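Local coordinates for D-alanyl-D-alanine carboxypeptidase (Penicillin binding protein) family protein (Francisella tularensis subsp. tularensis, PDB 6OSU), which probably removes the terminal D-alanine from sugar-peptide precursors of the cell wall, as a serine-type D-Ala-D-Ala carboxypeptidase of the peptidase S11 family, at residues G393-N398 against P414-N419; I28-I33 against T367-Y372; K102-A107 against N257-N262. All coordinates share one frame; numbering follows the deposited sequence.

The three contacts are spread along an elongated chain. Contact 3 lies in the carboxypeptidase part, where a loop meets the edge strand 258-262 of a three-stranded sheet, not far from the predicted active site. Contact 2 joins that part to the penicillin-binding protein 5 C-terminal region, because its loop 28-33 belongs to the first and its segment 367-372 to the second. Contact 1 is wholly within the C-terminal region, pairing two neighbouring strands of its five-stranded antiparallel sheet. Centre to centre, contact 1 is about 31 Å from contact 2. Contact 2 is about 46 Å from contact 3, and contact 1 about 62 Å from contact 3. In sequence, contact 3 is nested within the loop closed by contact 2, and contact 1 follows.

Contact 1. Residues G393-N398 against P414-N419; sequences GQTVGN and PVVAMN
Val396 and Val415 meet through both backbone and side chains in the beta hairpin of strands 395-403 and 409-417, whose short segments run antiparallel at 147°. Four backbone hydrogen bonds hold the pair, two of them joining Gly393 and Gln394 to Ala417. Val415 N to Gly397 O is short and nearly straight, 2.7 Å and 171° at the hydrogen. Val396 N to Val415 O is longer, 3.3 Å. Thr395-Val416 is a non-hydrogen-bonded pair and Gly397-Val415 a hydrogen-bonded one; the register slips by one residue between them, a beta bulge at Val396.

Apolar contact collects beside this bulge. Val415 CG1, between its own backbone N and carbonyl carbon (chi1 81°), lies 3.5 Å from Gly397 O and 4.0 Å from Val396 CG2. Val396 CG1 is 4.2 Å from Ala417 CB. Val416 CG2 packs on Gly393, 3.2 Å from its O. Val358 of the adjoining strand touches Val396 and Val415.

Pro414 CA makes a C-H contact to Gly397 O at 3.4 Å, and Asn398 OD1 approaches the same CA in van der Waals contact.

Backbone pairing and valine packing thus work together: the bulge offsets the strands without ending their hydrogen bonding, and its valine is buried among aliphatic neighbours.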
# COMPACT_ATOMS: atom_id res chain seq x y z
N GLY A 393 7.76 -30.12 -23.19
CA GLY A 393 6.63 -29.67 -22.40
C GLY A 393 6.34 -30.51 -21.18
O GLY A 393 5.32 -30.27 -20.51
N GLN A 394 7.19 -31.48 -20.86
CA GLN A 394 7.04 -32.27 -19.65
C GLN A 394 7.79 -31.59 -18.50
O GLN A 394 8.89 -31.06 -18.68
CB GLN A 394 7.58 -33.68 -19.87
CG GLN A 394 7.59 -34.58 -18.64
CD GLN A 394 8.14 -35.96 -18.95
OE1 GLN A 394 8.05 -36.44 -20.08
NE2 GLN A 394 8.72 -36.60 -17.94
N THR A 395 7.17 -31.60 -17.32
CA THR A 395 7.77 -30.99 -16.14
C THR A 395 8.84 -31.92 -15.58
O THR A 395 8.55 -33.06 -15.21
CB THR A 395 6.70 -30.70 -15.09
OG1 THR A 395 5.66 -29.90 -15.67
CG2 THR A 395 7.31 -29.95 -13.91
N VAL A 396 10.08 -31.43 -15.52
CA VAL A 396 11.21 -32.25 -15.10
C VAL A 396 11.79 -31.84 -13.76
O VAL A 396 12.66 -32.56 -13.23
CB VAL A 396 12.33 -32.26 -16.16
CG1 VAL A 396 11.87 -33.00 -17.41
CG2 VAL A 396 12.74 -30.84 -16.50
N GLY A 397 11.37 -30.71 -13.20
CA GLY A 397 11.90 -30.29 -11.91
C GLY A 397 11.63 -28.81 -11.68
O GLY A 397 10.70 -28.24 -12.23
N ASN A 398 12.48 -28.22 -10.84
CA ASN A 398 12.38 -26.83 -10.44
C ASN A 398 13.66 -26.08 -10.78
O ASN A 398 14.76 -26.60 -10.59
CB ASN A 398 12.11 -26.70 -8.94
CG ASN A 398 10.77 -27.25 -8.53
OD1 ASN A 398 9.75 -27.02 -9.18
ND2 ASN A 398 10.75 -27.99 -7.42
N PRO A 414 8.70 -24.28 -10.96
CA PRO A 414 8.71 -25.49 -11.80
C PRO A 414 9.18 -25.18 -13.21
O PRO A 414 8.83 -24.15 -13.80
CB PRO A 414 7.25 -25.96 -11.77
CG PRO A 414 6.46 -24.79 -11.30
CD PRO A 414 7.37 -24.02 -10.39
N VAL A 415 9.99 -26.08 -13.75
CA VAL A 415 10.61 -25.90 -15.05
C VAL A 415 10.19 -27.05 -15.96
O VAL A 415 9.93 -28.17 -15.51
CB VAL A 415 12.15 -25.79 -14.93
CG1 VAL A 415 12.79 -27.17 -14.81
CG2 VAL A 415 12.72 -25.01 -16.09
N VAL A 416 10.12 -26.76 -17.26
CA VAL A 416 9.54 -27.68 -18.22
C VAL A 416 10.57 -27.98 -19.30
O VAL A 416 11.49 -27.20 -19.55
CB VAL A 416 8.24 -27.10 -18.82
CG1 VAL A 416 8.50 -26.39 -20.13
CG2 VAL A 416 7.20 -28.19 -18.98
N ALA A 417 10.41 -29.14 -19.95
CA ALA A 417 11.36 -29.60 -20.94
C ALA A 417 11.14 -28.90 -22.28
O ALA A 417 10.00 -28.77 -22.75
CB ALA A 417 11.27 -31.11 -21.12
N MET A 418 12.23 -28.43 -22.88
CA MET A 418 12.19 -27.85 -24.21
C MET A 418 12.81 -28.76 -25.27
O MET A 418 12.72 -28.45 -26.46
CB MET A 418 12.92 -26.50 -24.23
CG MET A 418 12.49 -25.54 -23.12
SD MET A 418 11.30 -24.28 -23.65
CE MET A 418 9.74 -25.05 -23.21
N ASN A 419 13.42 -29.87 -24.87
CA ASN A 419 14.00 -30.86 -25.76
C ASN A 419 13.29 -32.20 -25.59
O ASN A 419 12.36 -32.34 -24.79
CB ASN A 419 15.50 -31.05 -25.51
CG ASN A 419 16.33 -29.90 -26.04
OD1 ASN A 419 17.01 -29.21 -25.28
ND2 ASN A 419 16.31 -29.71 -27.35

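Contact 2. Residues I28-I33 against T367-Y372; sequences IRPANI and TVPKTY
Tyr372, which loses more surface here than any other residue of the two segments, places its hydroxyl against Arg29 and sets its ring beside Ile28 and Pro30. Pro369 of its own segment covers one ring face, CG standing 3.6 Å above the plane and over its centre. The Arg29 chain is bent at chi2 and chi3, and at its end NH1 donates a hydrogen bond to Tyr372 OH over 2.7 Å, bent to 141° at the hydrogen; the hydroxyl is tilted out of the guanidinium plane. Two conformers of Arg29 are deposited, and this bond is that of the one described, which leaves it less certain. The same NH1 has a weak, long ion pair with Glu408.

Ile28 contributes mainly its carbonyl. Thr371 OG1 donates to Ile28 O at 2.7 Å, in the carbonyl plane and with a C=O...donor angle of 154°. The hydroxyl sits between the backbone N and the carbonyl carbon of its own residue (chi1 52°). The methyl of Thr371 stays close to the isoleucine as well, CG2 to Ile28 CB being 4.3 Å.

Pro30 supplies the apolar part. Its ring crosses that of Pro369 at about a right angle, Pro30 CG to Pro369 CG 3.6 Å, and Tyr323 and Tyr328 also touch it. The site lies away from the annotated catalytic residues.

The chemistry is therefore mixed: a threonine hydroxyl satisfies Ile28 O beside an apolar patch of proline on proline and proline on tyrosine, and together they join the N-terminal loop to the C-terminal region.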
# COMPACT_ATOMS: atom_id res chain seq x y z
N ILE A 28 24.92 -11.41 5.94
CA ILE A 28 24.13 -10.88 7.04
C ILE A 28 22.67 -11.12 6.73
O ILE A 28 22.14 -10.58 5.75
CB ILE A 28 24.39 -9.38 7.25
CG1 ILE A 28 25.89 -9.08 7.15
CG2 ILE A 28 23.81 -8.91 8.57
CD1 ILE A 28 26.60 -8.94 8.48
N ARG A 29 22.00 -11.96 7.54
CA ARG A 29 20.56 -12.08 7.37
C ARG A 29 19.86 -10.91 8.05
O ARG A 29 20.32 -10.44 9.09
CB ARG A 29 20.05 -13.40 7.95
CG ARG A 29 20.86 -14.63 7.58
CD ARG A 29 19.98 -15.81 7.15
NE ARG A 29 18.79 -15.99 7.97
CZ ARG A 29 17.55 -16.05 7.49
NH1 ARG A 29 17.34 -15.95 6.18
NH2 ARG A 29 16.52 -16.22 8.30
N PRO A 30 18.77 -10.41 7.48
CA PRO A 30 18.00 -9.37 8.16
C PRO A 30 17.42 -9.89 9.47
O PRO A 30 16.85 -10.99 9.51
CB PRO A 30 16.91 -9.01 7.15
CG PRO A 30 17.45 -9.46 5.83
CD PRO A 30 18.26 -10.69 6.13
N ALA A 31 17.58 -9.11 10.53
CA ALA A 31 17.10 -9.54 11.84
C ALA A 31 15.58 -9.43 11.92
O ALA A 31 14.98 -8.52 11.35
CB ALA A 31 17.76 -8.70 12.94
N ASN A 32 14.97 -10.37 12.63
CA ASN A 32 13.52 -10.35 12.81
C ASN A 32 13.14 -9.18 13.70
O ASN A 32 13.48 -9.15 14.89
CB ASN A 32 13.04 -11.68 13.40
CG ASN A 32 12.28 -12.52 12.40
OD1 ASN A 32 12.58 -12.51 11.21
ND2 ASN A 32 11.27 -13.24 12.88
N ILE A 33 12.43 -8.21 13.12
CA ILE A 33 12.09 -6.99 13.83
C ILE A 33 11.11 -7.30 14.97
O ILE A 33 10.32 -8.25 14.90
CB ILE A 33 11.50 -5.96 12.85
CG1 ILE A 33 11.49 -4.55 13.46
CG2 ILE A 33 10.11 -6.37 12.39
CD1 ILE A 33 12.78 -3.80 13.26
N THR A 367 11.65 -9.80 -3.94
CA THR A 367 12.23 -8.86 -2.98
C THR A 367 13.13 -9.64 -2.04
O THR A 367 12.65 -10.46 -1.24
CB THR A 367 11.13 -8.12 -2.22
OG1 THR A 367 10.31 -7.39 -3.14
CG2 THR A 367 11.74 -7.15 -1.21
N VAL A 368 14.43 -9.40 -2.12
CA VAL A 368 15.41 -10.17 -1.36
C VAL A 368 16.33 -9.20 -0.62
O VAL A 368 16.44 -8.03 -0.99
CB VAL A 368 16.23 -11.12 -2.28
CG1 VAL A 368 15.31 -12.14 -2.93
CG2 VAL A 368 16.98 -10.32 -3.33
N PRO A 369 16.99 -9.67 0.44
CA PRO A 369 17.94 -8.79 1.15
C PRO A 369 19.06 -8.33 0.23
O PRO A 369 19.56 -9.09 -0.60
CB PRO A 369 18.47 -9.69 2.27
CG PRO A 369 17.40 -10.72 2.48
CD PRO A 369 16.81 -10.96 1.13
N LYS A 370 19.44 -7.06 0.39
CA LYS A 370 20.56 -6.51 -0.39
C LYS A 370 21.81 -7.36 -0.22
O LYS A 370 22.57 -7.55 -1.17
CB LYS A 370 20.85 -5.07 0.03
CG LYS A 370 19.92 -4.02 -0.55
CD LYS A 370 20.55 -2.64 -0.38
CE LYS A 370 19.64 -1.69 0.39
NZ LYS A 370 18.42 -1.31 -0.37
N THR A 371 22.03 -7.87 0.99
CA THR A 371 23.24 -8.63 1.29
C THR A 371 23.25 -10.00 0.62
O THR A 371 24.32 -10.61 0.52
CB THR A 371 23.39 -8.79 2.80
OG1 THR A 371 22.18 -9.32 3.35
CG2 THR A 371 23.69 -7.45 3.45
N TYR A 372 22.10 -10.50 0.16
CA TYR A 372 22.06 -11.79 -0.51
C TYR A 372 22.47 -11.69 -1.98
O TYR A 372 22.98 -12.67 -2.54
CB TYR A 372 20.66 -12.41 -0.45
CG TYR A 372 20.22 -12.98 0.88
CD1 TYR A 372 19.06 -13.73 0.97
CD2 TYR A 372 20.95 -12.77 2.04
CE1 TYR A 372 18.63 -14.26 2.17
CE2 TYR A 372 20.53 -13.29 3.25
CZ TYR A 372 19.37 -14.04 3.31
OH TYR A 372 18.93 -14.57 4.49

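Contact 3. Residues K102-A107 against N257-N262; sequences KMYVKA and NFVLQN
Gln261 meets Lys102 where strand 258-262, the edge strand of a small three-stranded antiparallel sheet in the carboxypeptidase part, faces the loop 102-107. The Gln261 side chain runs out extended beyond CG, and its amide gives a hydrogen bond from NE2 to Lys102 O: 2.8 Å, 164° at the hydrogen. Geometry supports good alignment, because NE2 lies in the carbonyl plane while the carbonyl oxygen is only 2° out of the amide plane.

Tyr104 stands across both Val259 and Gln261, which project from the same side of the strand. Its side chain crosses theirs at about right angles, and its ring plane makes 54° with the amide plane. Gln261 NE2 meets the ring at its edge, 3.9 Å from Tyr104 CE2. The loop turns through left-handed backbone angles at Tyr104, whose carbonyl is held by Trp204 NE1 and Gln209 NE2, while Asp127 accepts from Met103 N.

The side chain of Gln261 is about 8 Å from that of Ser124, a predicted active-site residue, so this contact probably borders the catalytic cleft. On the Tyr104 ring itself, Lys102 CB covers one face, 3.8 Å above its centre, and Val259 CG1 comes within 3.8 Å of Tyr104 CD2.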
# COMPACT_ATOMS: atom_id res chain seq x y z
N LYS A 102 -15.38 15.08 11.31
CA LYS A 102 -16.20 15.71 10.30
C LYS A 102 -15.33 16.55 9.38
O LYS A 102 -14.29 17.07 9.80
CB LYS A 102 -17.29 16.60 10.93
CG LYS A 102 -17.95 16.02 12.17
CD LYS A 102 -19.17 16.81 12.59
CE LYS A 102 -20.34 16.60 11.64
NZ LYS A 102 -21.63 17.04 12.23
N MET A 103 -15.74 16.66 8.12
CA MET A 103 -15.27 17.74 7.27
C MET A 103 -16.24 18.91 7.24
O MET A 103 -15.93 19.95 6.65
CB MET A 103 -15.01 17.23 5.84
CG MET A 103 -16.25 17.14 4.96
SD MET A 103 -15.80 16.78 3.24
CE MET A 103 -14.81 18.22 2.84
N TYR A 104 -17.40 18.75 7.89
CA TYR A 104 -18.39 19.81 8.11
C TYR A 104 -19.11 20.18 6.82
O TYR A 104 -19.14 21.35 6.42
CB TYR A 104 -17.74 21.02 8.78
CG TYR A 104 -17.15 20.67 10.13
CD1 TYR A 104 -17.94 20.69 11.27
CD2 TYR A 104 -15.83 20.28 10.25
CE1 TYR A 104 -17.42 20.35 12.51
CE2 TYR A 104 -15.29 19.93 11.48
CZ TYR A 104 -16.09 19.97 12.61
OH TYR A 104 -15.57 19.63 13.83
N VAL A 105 -19.70 19.18 6.18
CA VAL A 105 -20.64 19.40 5.08
C VAL A 105 -22.03 19.61 5.66
O VAL A 105 -22.42 18.95 6.64
CB VAL A 105 -20.61 18.22 4.08
CG1 VAL A 105 -19.31 18.23 3.28
CG2 VAL A 105 -20.78 16.90 4.81
N LYS A 106 -22.78 20.53 5.06
CA LYS A 106 -24.11 20.88 5.55
C LYS A 106 -25.18 20.09 4.82
O LYS A 106 -25.04 19.73 3.65
CB LYS A 106 -24.37 22.37 5.37
CG LYS A 106 -23.47 23.29 6.18
CD LYS A 106 -23.73 24.74 5.81
CE LYS A 106 -23.18 25.70 6.86
NZ LYS A 106 -21.71 25.58 7.03
N ALA A 107 -26.28 19.83 5.53
CA ALA A 107 -27.42 19.14 4.92
C ALA A 107 -28.06 20.03 3.86
O ALA A 107 -28.24 21.23 4.06
CB ALA A 107 -28.44 18.77 5.99
N ASN A 257 -17.01 31.24 7.06
CA ASN A 257 -16.53 30.31 8.08
C ASN A 257 -15.63 29.27 7.44
O ASN A 257 -16.01 28.62 6.46
CB ASN A 257 -17.69 29.63 8.80
CG ASN A 257 -17.22 28.67 9.87
OD1 ASN A 257 -16.81 29.09 10.95
ND2 ASN A 257 -17.29 27.38 9.57
N PHE A 258 -14.44 29.09 8.01
CA PHE A 258 -13.45 28.15 7.51
C PHE A 258 -13.06 27.16 8.60
O PHE A 258 -12.87 27.55 9.76
CB PHE A 258 -12.21 28.87 7.01
CG PHE A 258 -12.26 29.25 5.55
CD1 PHE A 258 -12.94 30.38 5.14
CD2 PHE A 258 -11.61 28.48 4.60
CE1 PHE A 258 -12.98 30.73 3.80
CE2 PHE A 258 -11.65 28.82 3.27
CZ PHE A 258 -12.34 29.95 2.87
N VAL A 259 -12.96 25.89 8.22
CA VAL A 259 -12.42 24.84 9.08
C VAL A 259 -11.09 24.39 8.49
O VAL A 259 -11.00 24.15 7.28
CB VAL A 259 -13.40 23.66 9.21
CG1 VAL A 259 -12.81 22.60 10.11
CG2 VAL A 259 -14.75 24.13 9.73
N LEU A 260 -10.07 24.30 9.33
CA LEU A 260 -8.72 23.95 8.91
C LEU A 260 -8.27 22.73 9.69
O LEU A 260 -8.23 22.75 10.92
CB LEU A 260 -7.77 25.13 9.15
CG LEU A 260 -8.20 26.45 8.51
CD1 LEU A 260 -7.98 27.61 9.46
CD2 LEU A 260 -7.45 26.68 7.20
N GLN A 261 -7.94 21.66 8.97
CA GLN A 261 -7.51 20.42 9.60
C GLN A 261 -6.31 19.86 8.87
O GLN A 261 -6.22 19.94 7.64
CB GLN A 261 -8.63 19.37 9.61
CG GLN A 261 -10.01 19.92 9.88
CD GLN A 261 -11.00 18.84 10.26
OE1 GLN A 261 -10.76 18.08 11.20
NE2 GLN A 261 -12.10 18.76 9.54
N ASN A 262 -5.38 19.28 9.63
CA ASN A 262 -4.25 18.58 9.06
C ASN A 262 -4.59 17.12 8.82
O ASN A 262 -5.45 16.54 9.49
CB ASN A 262 -3.03 18.67 9.98
CG ASN A 262 -2.49 20.07 10.10
OD1 ASN A 262 -1.90 20.61 9.17
ND2 ASN A 262 -2.68 20.67 11.27